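Local coordinates for uncharacterized protein (Trypanosoma brucei, PDB 2Q0X) that is of unknown function but adopts the alpha/beta hydrolase fold and is named as a paraflagellar rod component, at residues A[165-170]-A[177-182]; A[73-78]-A[189-194]. All coordinates share one frame; numbering follows the deposited sequence.

Contact 1 (A[165-170]-A[177-182])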
loop_
_atom_site.group_PDB
_atom_site.type_symbol
_atom_site.label_atom_id
_atom_site.label_comp_id
_atom_site.label_asym_id
_atom_site.label_seq_id
_atom_site.Cartn_x
_atom_site.Cartn_y
_atom_site.Cartn_z
ATOM N N GLU A 165 5.818 8.988 23.177
ATOM C CA GLU A 165 5.032 8.599 24.363
ATOM C C GLU A 165 3.749 9.414 24.500
ATOM O O GLU A 165 2.696 8.869 24.850
ATOM C CB GLU A 165 5.858 8.779 25.640
ATOM C CG GLU A 165 6.953 7.758 25.816
ATOM C CD GLU A 165 7.900 8.098 26.961
ATOM O OE1 GLU A 165 7.521 8.880 27.869
ATOM O OE2 GLU A 165 9.030 7.564 26.949
ATOM N N LYS A 166 3.863 10.717 24.238
ATOM C CA LYS A 166 2.744 11.647 24.335
ATOM C C LYS A 166 1.686 11.350 23.278
ATOM O O LYS A 166 0.494 11.329 23.592
ATOM C CB LYS A 166 3.235 13.090 24.188
ATOM N N LEU A 167 2.124 11.112 22.037
ATOM C CA LEU A 167 1.206 10.799 20.931
ATOM C C LEU A 167 0.500 9.462 21.144
ATOM O O LEU A 167 -0.688 9.335 20.864
ATOM C CB LEU A 167 1.930 10.794 19.581
ATOM C CG LEU A 167 2.497 12.112 19.038
ATOM C CD1 LEU A 167 3.340 11.855 17.796
ATOM C CD2 LEU A 167 1.411 13.122 18.721
ATOM N N MET A 168 1.230 8.474 21.650
ATOM C CA MET A 168 0.665 7.140 21.896
ATOM C C MET A 168 -0.410 7.168 22.968
ATOM O O MET A 168 -1.355 6.382 22.903
ATOM C CB MET A 168 1.760 6.143 22.303
ATOM C CG MET A 168 2.759 5.809 21.193
ATOM S SD MET A 168 2.011 5.215 19.673
ATOM C CE MET A 168 1.393 3.607 20.171
ATOM N N ALA A 169 -0.248 8.065 23.943
ATOM C CA ALA A 169 -1.221 8.261 25.020
ATOM C C ALA A 169 -2.480 8.974 24.525
ATOM O O ALA A 169 -3.563 8.772 25.066
ATOM C CB ALA A 169 -0.594 9.044 26.161
ATOM N N GLU A 170 -2.326 9.811 23.504
ATOM C CA GLU A 170 -3.468 10.457 22.849
ATOM C C GLU A 170 -4.185 9.544 21.852
ATOM O O GLU A 170 -5.278 9.870 21.390
ATOM C CB GLU A 170 -3.014 11.752 22.167
ATOM C CG GLU A 170 -2.466 12.774 23.174
ATOM C CD GLU A 170 -1.846 13.994 22.516
ATOM O OE1 GLU A 170 -1.180 13.832 21.474
ATOM O OE2 GLU A 170 -2.020 15.113 23.052
ATOM N N LEU A 177 2.482 12.517 10.357
ATOM C CA LEU A 177 2.682 13.967 10.229
ATOM C C LEU A 177 3.032 14.634 11.561
ATOM O O LEU A 177 3.687 15.682 11.575
ATOM C CB LEU A 177 1.465 14.664 9.579
ATOM C CG LEU A 177 1.586 14.926 8.069
ATOM C CD1 LEU A 177 1.554 13.646 7.264
ATOM C CD2 LEU A 177 0.489 15.863 7.589
ATOM N N ALA A 178 2.600 14.025 12.667
ATOM C CA ALA A 178 2.980 14.481 14.010
ATOM C C ALA A 178 4.473 14.256 14.320
ATOM O O ALA A 178 4.991 14.820 15.276
ATOM C CB ALA A 178 2.109 13.796 15.074
ATOM N N MET A 179 5.150 13.443 13.509
ATOM C CA MET A 179 6.576 13.124 13.700
ATOM C C MET A 179 7.549 13.982 12.884
ATOM O O MET A 179 8.753 13.698 12.873
ATOM C CB MET A 179 6.840 11.650 13.332
ATOM C CG MET A 179 6.296 10.649 14.297
ATOM S SD MET A 179 6.903 10.925 15.951
ATOM C CE MET A 179 8.654 11.274 15.705
ATOM N N LEU A 180 7.066 15.025 12.217
ATOM C CA LEU A 180 7.890 15.685 11.197
ATOM C C LEU A 180 9.058 16.515 11.751
ATOM O O LEU A 180 10.084 16.643 11.086
ATOM C CB LEU A 180 7.036 16.528 10.228
ATOM C CG LEU A 180 6.666 15.854 8.887
ATOM C CD1 LEU A 180 5.329 15.176 8.974
ATOM C CD2 LEU A 180 6.644 16.863 7.736
ATOM N N LYS A 181 8.928 17.058 12.957
ATOM C CA LYS A 181 10.006 17.879 13.515
ATOM C C LYS A 181 10.963 17.029 14.359
ATOM O O LYS A 181 12.114 17.399 14.565
ATOM C CB LYS A 181 9.437 19.099 14.282
ATOM C CG LYS A 181 9.432 19.002 15.806
ATOM C CD LYS A 181 8.820 20.240 16.458
ATOM C CE LYS A 181 7.286 20.269 16.381
ATOM N NZ LYS A 181 6.750 21.200 15.332
ATOM N N HIS A 182 10.494 15.865 14.796
ATOM C CA HIS A 182 11.280 14.971 15.641
ATOM C C HIS A 182 11.950 13.797 14.913
ATOM O O HIS A 182 12.804 13.135 15.489
ATOM C CB HIS A 182 10.408 14.474 16.799
ATOM C CG HIS A 182 10.152 15.524 17.836
ATOM N ND1 HIS A 182 8.916 16.101 18.026
ATOM C CD2 HIS A 182 10.989 16.128 18.714
ATOM C CE1 HIS A 182 8.994 16.998 18.994
ATOM N NE2 HIS A 182 10.242 17.033 19.429
#

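Contact 2 (A[73-78]-A[189-194])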
loop_
_atom_site.group_PDB
_atom_site.type_symbol
_atom_site.label_atom_id
_atom_site.label_comp_id
_atom_site.label_asym_id
_atom_site.label_seq_id
_atom_site.Cartn_x
_atom_site.Cartn_y
_atom_site.Cartn_z
ATOM N N VAL A 73 7.145 -7.468 -0.549
ATOM C CA VAL A 73 5.947 -7.378 0.283
ATOM C C VAL A 73 5.849 -5.932 0.706
ATOM O O VAL A 73 6.867 -5.279 0.960
ATOM C CB VAL A 73 6.008 -8.335 1.537
ATOM C CG1 VAL A 73 7.146 -7.979 2.486
ATOM C CG2 VAL A 73 4.666 -8.373 2.314
ATOM N N GLU A 74 4.628 -5.419 0.790
ATOM C CA GLU A 74 4.427 -4.110 1.398
ATOM C C GLU A 74 4.181 -4.257 2.886
ATOM O O GLU A 74 3.275 -4.967 3.299
ATOM C CB GLU A 74 3.297 -3.350 0.700
ATOM C CG GLU A 74 3.756 -2.774 -0.631
ATOM C CD GLU A 74 2.618 -2.176 -1.466
ATOM O OE1 GLU A 74 2.952 -1.423 -2.435
ATOM O OE2 GLU A 74 1.416 -2.476 -1.147
ATOM N N VAL A 75 5.011 -3.585 3.675
ATOM C CA VAL A 75 4.852 -3.500 5.137
ATOM C C VAL A 75 3.424 -3.081 5.485
ATOM O O VAL A 75 2.985 -2.034 5.045
ATOM C CB VAL A 75 5.813 -2.438 5.758
ATOM C CG1 VAL A 75 5.735 -2.469 7.269
ATOM C CG2 VAL A 75 7.193 -2.694 5.371
ATOM N N PRO A 76 2.703 -3.898 6.287
ATOM C CA PRO A 76 1.304 -3.607 6.650
ATOM C C PRO A 76 1.081 -2.240 7.316
ATOM O O PRO A 76 0.050 -1.607 7.101
ATOM C CB PRO A 76 0.960 -4.720 7.641
ATOM C CG PRO A 76 1.924 -5.810 7.347
ATOM C CD PRO A 76 3.169 -5.171 6.863
ATOM N N SER A 77 2.043 -1.826 8.142
ATOM C CA SER A 77 2.010 -0.545 8.823
ATOM C C SER A 77 2.217 0.632 7.873
ATOM O O SER A 77 2.082 1.773 8.285
ATOM C CB SER A 77 3.076 -0.502 9.926
ATOM O OG SER A 77 4.365 -0.592 9.356
ATOM N N GLY A 78 2.557 0.355 6.618
ATOM C CA GLY A 78 2.586 1.372 5.581
ATOM C C GLY A 78 1.186 1.804 5.163
ATOM O O GLY A 78 1.033 2.825 4.519
ATOM N N PRO A 189 4.298 7.319 14.746
ATOM C CA PRO A 189 4.671 7.182 16.161
ATOM C C PRO A 189 4.629 5.728 16.658
ATOM O O PRO A 189 5.518 5.314 17.402
ATOM C CB PRO A 189 3.648 8.058 16.892
ATOM C CG PRO A 189 3.221 9.082 15.872
ATOM C CD PRO A 189 3.289 8.371 14.533
ATOM N N ALA A 190 3.628 4.967 16.221
ATOM C CA ALA A 190 3.485 3.574 16.624
ATOM C C ALA A 190 4.688 2.734 16.227
ATOM O O ALA A 190 5.042 1.811 16.933
ATOM C CB ALA A 190 2.215 2.973 16.054
ATOM N N ARG A 191 5.312 3.033 15.094
ATOM C CA ARG A 191 6.525 2.313 14.697
ATOM C C ARG A 191 7.734 2.687 15.574
ATOM O O ARG A 191 8.554 1.840 15.890
ATOM C CB ARG A 191 6.819 2.501 13.199
ATOM C CG ARG A 191 5.983 1.582 12.309
ATOM C CD ARG A 191 6.456 0.116 12.381
ATOM N NE ARG A 191 7.855 -0.051 11.958
ATOM C CZ ARG A 191 8.268 -0.169 10.695
ATOM N NH1 ARG A 191 7.408 -0.154 9.680
ATOM N NH2 ARG A 191 9.562 -0.293 10.432
ATOM N N LEU A 192 7.807 3.938 16.008
ATOM C CA LEU A 192 8.886 4.373 16.887
ATOM C C LEU A 192 8.692 3.865 18.328
ATOM O O LEU A 192 9.682 3.559 19.025
ATOM C CB LEU A 192 9.020 5.902 16.862
ATOM C CG LEU A 192 9.736 6.559 15.666
ATOM C CD1 LEU A 192 9.445 8.051 15.613
ATOM C CD2 LEU A 192 11.269 6.303 15.734
ATOM N N ALA A 193 7.431 3.731 18.755
ATOM C CA ALA A 193 7.096 3.448 20.164
ATOM C C ALA A 193 7.477 2.049 20.668
ATOM O O ALA A 193 7.763 1.866 21.849
ATOM C CB ALA A 193 5.602 3.715 20.425
ATOM N N GLY A 194 7.492 1.061 19.781
ATOM C CA GLY A 194 7.850 -0.302 20.176
ATOM C C GLY A 194 9.332 -0.528 20.366
ATOM O O GLY A 194 9.739 -1.616 20.774
#

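Contact 1 (A[165-170]-A[177-182])
Ala178, in the 3-10 segment 177-179, sets its methyl against the forked end of Leu167 from helix 154-170. Its CB lies 3.6 Å from Leu167 CD1 and 3.8 Å from Leu167 CD2, so both branches of the leucine touch the one methyl. Leu167 reaches across because its CG stands anti to the carbonyl carbon (chi1 -66°) and the chain then runs on extended to CD1. Met179 follows and meets the same leucine with its sulfur: SD is 4.1 Å from Leu167 CD1, the two side chains running at a slant to each other. Bends at chi2 and chi3 fold the methionine back, and it also packs on Arg160, His163 and Val164. Pro189 of the next helix touches both Leu167 and Met179. Helix and turn lie between strands 135-143 and 227-232, where alpha/beta hydrolases commonly insert a cap or lid. Between the segments the contact is wholly apolar and small, burying 107 Å². This is consistent with shape and exclusion of water holding the returning turn here, while the polar ties run to other residues of the helix, His163 NE2 to Ala178 O and, weakly, Arg160 NE to His182 O.

Contact 2 (A[73-78]-A[189-194])
Ser77 and Arg191 bring their polar ends together beside Asp90 of helix 87-104, which bonds to both. Ser77 OG lies 3.1 Å from Arg191 NH1, at the edge of the guanidinium and near its plane. Asp90 OD2 makes a hydrogen bond with Ser77 OG and a salt bridge with Arg191 NH1, so one carboxylate oxygen holds both side chains. At the other terminal nitrogen, Arg191 NH2 bonds to Gln120 OE1 and, weakly, to Thr117 O, fixing the rotation of the flat group.

Two van der Waals contacts add to this: Val75 CG1 comes obliquely to Arg191 NH1 (3.7 Å), and Arg191 CD passes Ser77 OG (3.7 Å). Arg191 is bent at both chi2 (-73°) and chi3 (-60°), yet still spans the gap from helix 189-193 to the loop.

Backbone bonds shape each side separately. Gly78 N binds Val75 O at 2.9 Å, closing the turn that presents Ser77, and Ala193 N binds Pro189 O at 2.8 Å in the short helix. The loop also lies at the subunit interface, where Gly78 makes backbone hydrogen bonds to the second subunit and Glu74 packs on Pro29 of that subunit.

Thr117 and Gln120 follow strand 110-115, the place of the nucleophile elbow in this fold. The buried arginine thus appears to link that turn, the loop after strand 69-73 and the inserted helix 189-193, and the salt bridge to Asp90 probably offsets much of the cost of burying its guanidinium.

From the N terminus, the chain first supplies 73-78, the loop leaving strand 69-73 of the central sheet. It then runs through helices 87-104 and 119-128 and strands 110-115 and 135-143 before helix 154-170. Contact 1 closes a short loop there, 165-170 with 177-182, six residues lying between. Helix 189-193 follows and closes the much longer loop of contact 2, inside which contact 1 is nested. The centres are about 14 Å apart and the contacts touch: Met179 CE is 3.3 Å from Leu192 CD1, and Met168 CG is 3.6 Å from Ala193 CB. Helix 189-193 therefore joins helix 154-170 and its returning turn to the loop that follows strand 69-73, an inner strand of the main sheet.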